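Local coordinates for putative endonuclease/exonuclease/phosphatase family protein (Bacteroides vulgatus ATCC 8482, PDB 3G6S), which probably hydrolyses phosphodiester bonds in nucleic acids, as endonucleases and exonucleases of the DNase I-like superfamily do, at residues A7-R12 and V42-V47; E61-G66 and Y83-Y88; I65-D70 and S93-L98; V168-F173 and D224-T229. All coordinates share one frame; numbering follows the deposited sequence.

Overall arrangement
The four contacts illustrate a two-sheet sandwich. Contact 1 pairs neighbouring strands of the seven-stranded sheet, and contact 2 lies about 15 Å away, centre to centre, at an edge of the same sheet. Contact 4 pairs two strands of the six-stranded sheet. Its centre is about 11 Å from that of contact 1, and the two touch across the sandwich, where Asn-10 reaches Asp-172. Contact 3 shares Ile-65 and Gly-66 with contact 2 and brings a loop of the first sheet alongside an outermost strand of the second. Along the chain, contact 1 closes before contacts 2 and 3 open; contact 4 comes last. The touching ends of contacts 1 and 4 probably line the active site.

Contact 1: A7-R12 and V42-V47; sequences ATFNIR and VGMQEV
The side-chain amide of Asn-10 overlaps the carboxylate of Glu-46, the two planes turned 77° apart. Asn-10 ND2 gives a hydrogen bond of 2.9 Å to Glu-46 OE1, which lies in the amide plane but is itself met from above its carboxylate. ND2 also bonds to Asp-172 OD2 in the opposing sheet; at the other end of the amide, OD1 accepts from Arg-12 N in an Asx turn. An alanine here would probably leave Glu-46 OE1 and Asp-172 without this donor and let the turn into Arg-12 relax. On the same face, a bend at chi2 (75°) folds Gln-45 back so that NE2 bonds to Thr-8 OG1 at 3.2 Å. A water joins the same two side chains, lying 2.7 Å from both Thr-8 OG1 and Gln-45 OE1. The reverse face is apolar. There CE of selenomethionine Met-44 comes up to the edge of the Phe-9 ring, 3.8 Å from CD2, and touches Ile-11 CG2, while Val-30 of helix 27-36 touches both Phe-9 and Met-44. Backbone bonds between the parallel strands, among them Gly-43 N to Ala-7 O at 2.8 Å, hold this beta-alpha-beta unit together. Asparagine and glutamate at such strand ends are consistent with the metal-binding active site of DNase I-like enzymes.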
# COMPACT_ATOMS: atom_id res chain seq x y z
N ALA A 7 -3.81 6.39 -0.70
CA ALA A 7 -3.67 5.60 -1.92
C ALA A 7 -2.67 4.46 -1.79
O ALA A 7 -1.61 4.60 -1.18
CB ALA A 7 -3.27 6.50 -3.08
N THR A 8 -3.02 3.31 -2.37
CA THR A 8 -2.14 2.15 -2.38
C THR A 8 -1.82 1.90 -3.85
O THR A 8 -2.72 1.91 -4.69
CB THR A 8 -2.81 0.89 -1.77
OG1 THR A 8 -1.89 -0.21 -1.84
CG2 THR A 8 -4.09 0.52 -2.53
N PHE A 9 -0.55 1.67 -4.16
CA PHE A 9 -0.17 1.47 -5.55
C PHE A 9 1.10 0.65 -5.77
O PHE A 9 2.17 0.95 -5.23
CB PHE A 9 -0.02 2.85 -6.20
CG PHE A 9 0.30 2.80 -7.66
CD1 PHE A 9 -0.34 1.89 -8.49
CD2 PHE A 9 1.22 3.70 -8.20
CE1 PHE A 9 -0.07 1.87 -9.86
CE2 PHE A 9 1.49 3.68 -9.57
CZ PHE A 9 0.85 2.77 -10.41
N ASN A 10 0.97 -0.42 -6.55
CA ASN A 10 2.09 -1.29 -6.90
C ASN A 10 2.65 -0.67 -8.18
O ASN A 10 1.95 -0.60 -9.19
CB ASN A 10 1.59 -2.72 -7.18
CG ASN A 10 2.73 -3.72 -7.41
OD1 ASN A 10 3.76 -3.39 -8.01
ND2 ASN A 10 2.54 -4.95 -6.96
N ILE A 11 3.90 -0.24 -8.15
CA ILE A 11 4.47 0.39 -9.32
C ILE A 11 5.22 -0.53 -10.28
O ILE A 11 5.71 -0.07 -11.31
CB ILE A 11 5.41 1.53 -8.91
CG1 ILE A 11 6.60 0.98 -8.13
CG2 ILE A 11 4.66 2.52 -8.03
CD1 ILE A 11 7.63 2.02 -7.83
N ARG A 12 5.30 -1.82 -9.96
CA ARG A 12 6.02 -2.78 -10.81
C ARG A 12 7.52 -2.48 -10.75
O ARG A 12 7.98 -1.49 -11.32
CB ARG A 12 5.54 -2.70 -12.25
CG ARG A 12 6.37 -3.51 -13.22
CD ARG A 12 6.26 -4.99 -12.97
NE ARG A 12 7.24 -5.72 -13.78
CZ ARG A 12 7.37 -7.04 -13.80
NH1 ARG A 12 6.58 -7.81 -13.06
NH2 ARG A 12 8.30 -7.60 -14.56
N VAL A 42 0.71 7.78 0.44
CA VAL A 42 0.72 6.70 -0.52
C VAL A 42 1.57 5.52 -0.06
O VAL A 42 2.72 5.70 0.33
CB VAL A 42 1.30 7.16 -1.88
CG1 VAL A 42 1.11 6.08 -2.93
CG2 VAL A 42 0.67 8.46 -2.31
N GLY A 43 1.00 4.32 -0.09
CA GLY A 43 1.75 3.14 0.27
C GLY A 43 1.98 2.44 -1.05
O GLY A 43 1.02 2.08 -1.72
N MSE A 44 3.23 2.28 -1.46
CA MSE A 44 3.53 1.64 -2.74
C MSE A 44 4.24 0.31 -2.56
O MSE A 44 4.97 0.11 -1.59
CB MSE A 44 4.40 2.57 -3.58
CG MSE A 44 3.78 3.93 -3.82
SE MSE A 44 4.99 5.21 -4.66
CE MSE A 44 4.18 5.34 -6.39
N GLN A 45 4.03 -0.62 -3.50
CA GLN A 45 4.70 -1.91 -3.41
C GLN A 45 5.65 -2.11 -4.60
O GLN A 45 5.58 -1.38 -5.59
CB GLN A 45 3.67 -3.04 -3.35
CG GLN A 45 2.63 -2.92 -2.24
CD GLN A 45 1.56 -1.87 -2.55
OE1 GLN A 45 1.13 -1.74 -3.70
NE2 GLN A 45 1.11 -1.14 -1.53
N GLU A 46 6.52 -3.12 -4.50
CA GLU A 46 7.50 -3.44 -5.54
C GLU A 46 8.37 -2.25 -5.94
O GLU A 46 8.50 -1.92 -7.11
CB GLU A 46 6.80 -3.99 -6.80
CG GLU A 46 5.99 -5.27 -6.59
CD GLU A 46 5.58 -5.94 -7.90
OE1 GLU A 46 4.62 -6.75 -7.89
OE2 GLU A 46 6.23 -5.68 -8.95
N VAL A 47 8.97 -1.59 -4.96
CA VAL A 47 9.80 -0.43 -5.26
C VAL A 47 11.28 -0.71 -4.99
O VAL A 47 11.69 -0.92 -3.85
CB VAL A 47 9.32 0.79 -4.43
CG1 VAL A 47 10.01 2.05 -4.91
CG2 VAL A 47 7.79 0.94 -4.55
O HOH W 1 -1.53 -1.51 -4.19

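Contact 2: E61-G66 and Y83-Y88; sequences EYDGIG and YRKDKY
An antiparallel pairing at the edge of the seven-stranded sheet brings Tyr-62 and Asp-63 of outermost strand 62-65 against Tyr-83 and Arg-84 of strand 81-84. Tyr-83 N gives a bond of 3.2 Å to Asp-63 O, the return bond from Asp-63 N to Tyr-83 O is weak, and Lys-85 N reaches Glu-61 O at 3.1 Å as segment 83-88 turns out of the strand. The bend at chi2 (-69°) lays Arg-84 CD over one face of the Tyr-62 ring as a CH-pi contact, 3.8 Å from the centroid, and a bend at chi3 sends the guanidinium on to Glu-61 and Asp-86. The hydroxyl of that ring is bonded to Leu-39 O. The guanidinium joins a salt-bridge network: Arg-84 NH2 stands 3.5 Å from Glu-61 OE2 and 3.0 Å from Asp-86 OD2, so one nitrogen serves two acids and probably eases the repulsion between them. Tyr-83, its CG between the backbone N and the carbonyl carbon (chi1 60°), runs alongside Asp-63, whose CB covers one ring face. Phe-123 of strand 117-125 meets the same ring edge-to-face. Crossing the tyrosine at about a right angle, Ile-65 sets its CD1 3.5 Å from Tyr-83 CE1.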
# COMPACT_ATOMS: atom_id res chain seq x y z
N GLU A 61 7.83 17.52 -2.72
CA GLU A 61 6.96 17.93 -1.62
C GLU A 61 6.59 16.79 -0.68
O GLU A 61 5.82 16.98 0.27
CB GLU A 61 5.69 18.56 -2.15
CG GLU A 61 5.74 20.07 -2.18
CD GLU A 61 4.46 20.65 -2.72
OE1 GLU A 61 4.18 20.47 -3.93
OE2 GLU A 61 3.72 21.29 -1.94
N TYR A 62 7.15 15.62 -0.95
CA TYR A 62 6.88 14.44 -0.15
C TYR A 62 8.13 13.90 0.51
O TYR A 62 9.20 14.48 0.43
CB TYR A 62 6.29 13.34 -1.04
CG TYR A 62 4.92 13.62 -1.59
CD1 TYR A 62 4.73 14.60 -2.56
CD2 TYR A 62 3.82 12.88 -1.15
CE1 TYR A 62 3.46 14.84 -3.08
CE2 TYR A 62 2.54 13.11 -1.67
CZ TYR A 62 2.37 14.09 -2.64
OH TYR A 62 1.12 14.31 -3.17
N ASP A 63 7.97 12.75 1.17
CA ASP A 63 9.07 12.10 1.83
C ASP A 63 8.76 10.61 1.90
O ASP A 63 7.60 10.22 2.02
CB ASP A 63 9.24 12.67 3.24
CG ASP A 63 10.69 12.90 3.59
OD1 ASP A 63 11.44 11.90 3.69
OD2 ASP A 63 11.07 14.09 3.74
N GLY A 64 9.80 9.78 1.81
CA GLY A 64 9.58 8.35 1.84
C GLY A 64 10.00 7.67 3.13
O GLY A 64 10.83 8.19 3.87
N ILE A 65 9.42 6.50 3.39
CA ILE A 65 9.74 5.74 4.58
C ILE A 65 9.85 4.26 4.26
O ILE A 65 8.96 3.70 3.62
CB ILE A 65 8.64 5.91 5.66
CG1 ILE A 65 8.52 7.39 6.05
CG2 ILE A 65 8.98 5.06 6.87
CD1 ILE A 65 7.43 7.66 7.08
N GLY A 66 10.93 3.62 4.68
CA GLY A 66 11.08 2.20 4.42
C GLY A 66 12.47 1.74 4.05
O GLY A 66 13.36 2.55 3.82
N TYR A 83 4.49 10.72 1.99
CA TYR A 83 3.53 11.65 2.56
C TYR A 83 3.96 13.10 2.35
O TYR A 83 5.14 13.39 2.07
CB TYR A 83 3.40 11.39 4.05
CG TYR A 83 4.70 11.55 4.80
CD1 TYR A 83 5.65 10.52 4.83
CD2 TYR A 83 5.00 12.74 5.47
CE1 TYR A 83 6.86 10.69 5.52
CE2 TYR A 83 6.20 12.91 6.15
CZ TYR A 83 7.12 11.88 6.17
OH TYR A 83 8.30 12.05 6.87
N ARG A 84 3.00 14.02 2.48
CA ARG A 84 3.26 15.45 2.35
C ARG A 84 4.08 15.94 3.55
O ARG A 84 3.58 15.94 4.67
CB ARG A 84 1.94 16.21 2.28
CG ARG A 84 1.13 15.93 1.04
CD ARG A 84 1.80 16.51 -0.18
NE ARG A 84 1.96 17.96 -0.06
CZ ARG A 84 0.94 18.80 0.01
NH1 ARG A 84 -0.31 18.35 -0.05
NH2 ARG A 84 1.17 20.11 0.14
N LYS A 85 5.32 16.37 3.31
CA LYS A 85 6.21 16.86 4.37
C LYS A 85 5.57 17.95 5.21
O LYS A 85 5.68 17.95 6.44
CB LYS A 85 7.49 17.42 3.76
CG LYS A 85 8.09 16.56 2.67
CD LYS A 85 9.23 17.26 1.93
CE LYS A 85 10.52 17.26 2.73
NZ LYS A 85 11.68 17.71 1.91
N ASP A 86 4.89 18.88 4.54
CA ASP A 86 4.25 20.02 5.19
C ASP A 86 2.91 19.71 5.86
O ASP A 86 2.46 20.47 6.71
CB ASP A 86 4.07 21.16 4.18
CG ASP A 86 3.29 20.74 2.94
OD1 ASP A 86 3.77 19.86 2.18
OD2 ASP A 86 2.19 21.30 2.72
N LYS A 87 2.27 18.60 5.48
CA LYS A 87 0.99 18.26 6.09
C LYS A 87 1.08 17.33 7.29
O LYS A 87 0.37 17.53 8.27
CB LYS A 87 0.07 17.60 5.06
CG LYS A 87 -0.75 18.55 4.22
CD LYS A 87 -2.01 17.82 3.80
CE LYS A 87 -2.88 18.64 2.87
NZ LYS A 87 -4.13 17.89 2.58
N TYR A 88 1.94 16.33 7.22
CA TYR A 88 2.07 15.36 8.30
C TYR A 88 3.47 15.21 8.87
O TYR A 88 4.47 15.31 8.16
CB TYR A 88 1.59 13.99 7.81
CG TYR A 88 0.32 14.07 7.02
CD1 TYR A 88 -0.92 14.19 7.65
CD2 TYR A 88 0.36 14.11 5.63
CE1 TYR A 88 -2.08 14.33 6.91
CE2 TYR A 88 -0.80 14.26 4.88
CZ TYR A 88 -2.02 14.37 5.52
OH TYR A 88 -3.17 14.55 4.78

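Contact 3: I65-D70 and S93-L98; sequences IGVGRD and SNTFWL
Trp-97 leaves its strand with CG anti to the carbonyl carbon (chi1 -81°), and from CB onward the indole extends toward the backbone of Gly-68 and Arg-69. The contact begins at CD1, which comes within 4.0 Å of Arg-69 O. The next atom, NE1, donates to that same oxygen at 3.0 Å in an almost straight bond of 178°. Arg-69 O lies in the plane of the indole, whereas the N-H arrives 40° above the plane of the carbonyl, away from its lone-pair directions. Farther round the rim, CZ2 stands 4.0 Å from Gly-68 O, so two successive carbonyl oxygens line one edge of the ring. Ile-117, Val-105 and Val-115 pack around the indole elsewhere.

In the DNase I-like sandwich, this is a place where the two sheets are joined at their margins. The loop that follows strand 62-65, outermost in one sheet, runs in nearly the same direction as strand 88-97, outermost in the other. The CA atoms of Ile-65 and Ser-93 are 7.7 Å apart, too far for backbone pairing, and side chains bridge the interval. Thr-95 is turned with OG1 anti to the backbone N, where it bonds to Ala-118 O in the adjoining strand, and this leaves CG2 to meet Val-67 CG2 tip to tip. Nearer the start of the strand, Ile-65 CG2 rests 3.9 Å from Ser-93 CB. At the other end, the guanidinium of Arg-69 leads away from the strand to a salt bridge with Glu-77.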
# COMPACT_ATOMS: atom_id res chain seq x y z
N ILE A 65 9.42 6.50 3.39
CA ILE A 65 9.74 5.74 4.58
C ILE A 65 9.85 4.26 4.26
O ILE A 65 8.96 3.70 3.62
CB ILE A 65 8.64 5.91 5.66
CG1 ILE A 65 8.52 7.39 6.05
CG2 ILE A 65 8.98 5.06 6.87
CD1 ILE A 65 7.43 7.66 7.08
N GLY A 66 10.93 3.62 4.68
CA GLY A 66 11.08 2.20 4.42
C GLY A 66 12.47 1.74 4.05
O GLY A 66 13.36 2.55 3.82
N VAL A 67 12.65 0.43 3.98
CA VAL A 67 13.95 -0.13 3.63
C VAL A 67 13.78 -1.37 2.75
O VAL A 67 12.67 -1.85 2.54
CB VAL A 67 14.74 -0.52 4.90
CG1 VAL A 67 14.98 0.72 5.76
CG2 VAL A 67 13.97 -1.56 5.69
N GLY A 68 14.90 -1.87 2.23
CA GLY A 68 14.86 -3.05 1.38
C GLY A 68 14.46 -4.26 2.20
O GLY A 68 14.86 -4.38 3.35
N ARG A 69 13.68 -5.16 1.61
CA ARG A 69 13.23 -6.34 2.33
C ARG A 69 14.24 -7.49 2.40
O ARG A 69 13.95 -8.53 2.98
CB ARG A 69 11.93 -6.86 1.71
CG ARG A 69 12.05 -7.27 0.26
CD ARG A 69 10.70 -7.68 -0.28
NE ARG A 69 10.77 -8.17 -1.65
CZ ARG A 69 9.73 -8.62 -2.34
NH1 ARG A 69 9.89 -9.05 -3.57
NH2 ARG A 69 8.53 -8.65 -1.78
N ASP A 70 15.42 -7.32 1.81
CA ASP A 70 16.42 -8.39 1.83
C ASP A 70 17.43 -8.26 2.97
O ASP A 70 17.78 -9.24 3.61
CB ASP A 70 17.15 -8.47 0.49
CG ASP A 70 16.26 -9.00 -0.64
OD1 ASP A 70 15.56 -10.01 -0.43
OD2 ASP A 70 16.28 -8.41 -1.74
N SER A 93 8.27 5.37 13.12
CA SER A 93 8.06 4.52 11.96
C SER A 93 9.06 3.39 11.96
O SER A 93 10.11 3.47 12.59
CB SER A 93 8.24 5.34 10.69
OG SER A 93 9.50 5.98 10.68
N ASN A 94 8.73 2.32 11.24
CA ASN A 94 9.63 1.19 11.18
C ASN A 94 9.12 0.17 10.18
O ASN A 94 8.10 0.38 9.52
CB ASN A 94 9.77 0.56 12.56
CG ASN A 94 10.90 -0.41 12.64
OD1 ASN A 94 12.05 -0.05 12.40
ND2 ASN A 94 10.60 -1.67 12.95
N THR A 95 9.84 -0.94 10.05
CA THR A 95 9.43 -1.99 9.14
C THR A 95 9.80 -3.34 9.75
O THR A 95 10.89 -3.50 10.29
CB THR A 95 10.10 -1.79 7.73
OG1 THR A 95 9.89 -2.95 6.92
CG2 THR A 95 11.57 -1.51 7.87
N PHE A 96 8.87 -4.29 9.71
CA PHE A 96 9.11 -5.62 10.26
C PHE A 96 8.87 -6.69 9.20
O PHE A 96 8.22 -6.43 8.19
CB PHE A 96 8.21 -5.88 11.48
CG PHE A 96 6.74 -5.75 11.20
CD1 PHE A 96 6.00 -6.82 10.71
CD2 PHE A 96 6.10 -4.53 11.40
CE1 PHE A 96 4.65 -6.69 10.42
CE2 PHE A 96 4.75 -4.38 11.12
CZ PHE A 96 4.02 -5.46 10.62
N TRP A 97 9.40 -7.88 9.44
CA TRP A 97 9.27 -8.98 8.49
C TRP A 97 8.09 -9.90 8.76
O TRP A 97 7.89 -10.36 9.88
CB TRP A 97 10.58 -9.79 8.45
CG TRP A 97 11.59 -9.13 7.58
CD1 TRP A 97 11.92 -9.48 6.30
CD2 TRP A 97 12.30 -7.92 7.87
NE1 TRP A 97 12.78 -8.54 5.76
CE2 TRP A 97 13.03 -7.58 6.71
CE3 TRP A 97 12.38 -7.08 8.99
CZ2 TRP A 97 13.83 -6.44 6.63
CZ3 TRP A 97 13.17 -5.94 8.92
CH2 TRP A 97 13.89 -5.63 7.74
N LEU A 98 7.29 -10.13 7.72
CA LEU A 98 6.12 -11.00 7.83
C LEU A 98 6.61 -12.44 7.97
O LEU A 98 6.72 -13.18 6.98
CB LEU A 98 5.22 -10.84 6.59
CG LEU A 98 4.70 -9.42 6.28
CD1 LEU A 98 3.68 -9.47 5.14
CD2 LEU A 98 4.06 -8.81 7.53

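Contact 4: V168-F173 and D224-T229; sequences VVTGDF and DFIFVT
Val-169 O takes a short, straight hydrogen bond from Phe-227 N, 2.7 Å long with 174° at the hydrogen, and Val-169 N returns one of 2.8 Å to Phe-227 O. Farther along the antiparallel pair, Phe-225 N reaches Gly-171 O at 3.2 Å, and the bond back from Gly-171 N is weak. Beyond it the Asp-172 and Asp-224 carboxylates approach with OD2 atoms 3.2 Å apart, close but not hydrogen-bonded to each other; Asp-172 OD1 takes the N-H of Asn-174, and Asp-224 OD1 pairs with Thr-208 OG1. The run Gly-171 to Asn-174, Gly-Asp-Phe-Asn, is consistent with the active-site signature of this family. On the other face, Phe-173 swings its ring back over the strands. The edge of Phe-227 points at its face, offset, with CE2 3.7 Å from Phe-173 CZ, and Phe-225 CD2 lies 3.6 Å from Phe-173 CD1. An alanine at Phe-173 would probably open a gap in this aromatic cluster and leave the edge of Phe-227 without its facing ring. Strand 131-138 flanks strand 167-172 through backbone bonds, Val-169 packs on helix 144-161, and Val-168, Thr-170 and Ile-226 face strands 2-10 and 254-260 of the opposing sheet.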
# COMPACT_ATOMS: atom_id res chain seq x y z
N VAL A 168 -4.73 2.84 8.99
CA VAL A 168 -5.09 2.46 7.64
C VAL A 168 -4.00 1.56 7.09
O VAL A 168 -2.81 1.87 7.16
CB VAL A 168 -5.24 3.69 6.74
CG1 VAL A 168 -5.68 3.26 5.36
CG2 VAL A 168 -6.25 4.65 7.37
N VAL A 169 -4.44 0.42 6.58
CA VAL A 169 -3.55 -0.56 6.00
C VAL A 169 -3.77 -0.62 4.50
O VAL A 169 -4.90 -0.76 4.03
CB VAL A 169 -3.82 -1.97 6.56
CG1 VAL A 169 -2.94 -2.99 5.84
CG2 VAL A 169 -3.57 -1.97 8.07
N THR A 170 -2.68 -0.52 3.76
CA THR A 170 -2.72 -0.59 2.32
C THR A 170 -1.71 -1.62 1.85
O THR A 170 -0.82 -2.03 2.61
CB THR A 170 -2.34 0.77 1.66
OG1 THR A 170 -1.03 1.17 2.10
CG2 THR A 170 -3.35 1.83 2.00
N GLY A 171 -1.85 -2.03 0.60
CA GLY A 171 -0.91 -2.98 0.05
C GLY A 171 -1.46 -3.91 -1.00
O GLY A 171 -2.64 -3.86 -1.35
N ASP A 172 -0.58 -4.75 -1.51
CA ASP A 172 -0.93 -5.74 -2.51
C ASP A 172 -1.00 -7.04 -1.73
O ASP A 172 -0.01 -7.48 -1.14
CB ASP A 172 0.16 -5.84 -3.56
CG ASP A 172 -0.25 -6.70 -4.73
OD1 ASP A 172 -0.86 -7.77 -4.51
OD2 ASP A 172 0.04 -6.29 -5.88
N PHE A 173 -2.16 -7.67 -1.74
CA PHE A 173 -2.31 -8.91 -1.02
C PHE A 173 -2.27 -10.16 -1.89
O PHE A 173 -2.30 -11.28 -1.37
CB PHE A 173 -3.61 -8.85 -0.22
CG PHE A 173 -3.66 -7.71 0.74
CD1 PHE A 173 -3.87 -6.40 0.27
CD2 PHE A 173 -3.44 -7.92 2.10
CE1 PHE A 173 -3.85 -5.32 1.15
CE2 PHE A 173 -3.41 -6.84 3.00
CZ PHE A 173 -3.62 -5.53 2.52
N ASP A 224 -5.55 -5.55 -4.76
CA ASP A 224 -5.00 -4.47 -3.95
C ASP A 224 -6.11 -3.90 -3.08
O ASP A 224 -7.21 -3.66 -3.57
CB ASP A 224 -4.38 -3.40 -4.85
CG ASP A 224 -3.19 -3.95 -5.66
OD1 ASP A 224 -3.37 -4.29 -6.85
OD2 ASP A 224 -2.08 -4.05 -5.09
N PHE A 225 -5.84 -3.67 -1.80
CA PHE A 225 -6.88 -3.16 -0.92
C PHE A 225 -6.45 -2.07 0.04
O PHE A 225 -5.26 -1.88 0.33
CB PHE A 225 -7.47 -4.29 -0.07
CG PHE A 225 -7.97 -5.46 -0.86
CD1 PHE A 225 -9.33 -5.61 -1.13
CD2 PHE A 225 -7.07 -6.43 -1.33
CE1 PHE A 225 -9.80 -6.71 -1.86
CE2 PHE A 225 -7.52 -7.53 -2.06
CZ PHE A 225 -8.89 -7.67 -2.32
N ILE A 226 -7.45 -1.35 0.53
CA ILE A 226 -7.27 -0.31 1.52
C ILE A 226 -8.19 -0.69 2.69
O ILE A 226 -9.42 -0.73 2.54
CB ILE A 226 -7.66 1.08 1.00
CG1 ILE A 226 -6.73 1.49 -0.14
CG2 ILE A 226 -7.57 2.11 2.14
CD1 ILE A 226 -7.00 2.88 -0.71
N PHE A 227 -7.60 -1.01 3.84
CA PHE A 227 -8.40 -1.38 5.00
C PHE A 227 -8.33 -0.29 6.05
O PHE A 227 -7.27 0.30 6.28
CB PHE A 227 -7.89 -2.70 5.59
CG PHE A 227 -8.11 -3.88 4.70
CD1 PHE A 227 -9.39 -4.40 4.52
CD2 PHE A 227 -7.04 -4.47 4.02
CE1 PHE A 227 -9.61 -5.48 3.69
CE2 PHE A 227 -7.24 -5.55 3.18
CZ PHE A 227 -8.53 -6.07 3.01
N VAL A 228 -9.45 -0.02 6.70
CA VAL A 228 -9.49 1.02 7.73
C VAL A 228 -10.25 0.62 8.99
O VAL A 228 -11.18 -0.17 8.93
CB VAL A 228 -10.15 2.32 7.20
CG1 VAL A 228 -9.42 2.81 5.95
CG2 VAL A 228 -11.62 2.07 6.92
N THR A 229 -9.84 1.17 10.12
CA THR A 229 -10.51 0.88 11.38
C THR A 229 -11.92 1.47 11.35
O THR A 229 -12.16 2.47 10.68
CB THR A 229 -9.67 1.40 12.56
OG1 THR A 229 -9.15 2.70 12.26
CG2 THR A 229 -8.51 0.44 12.83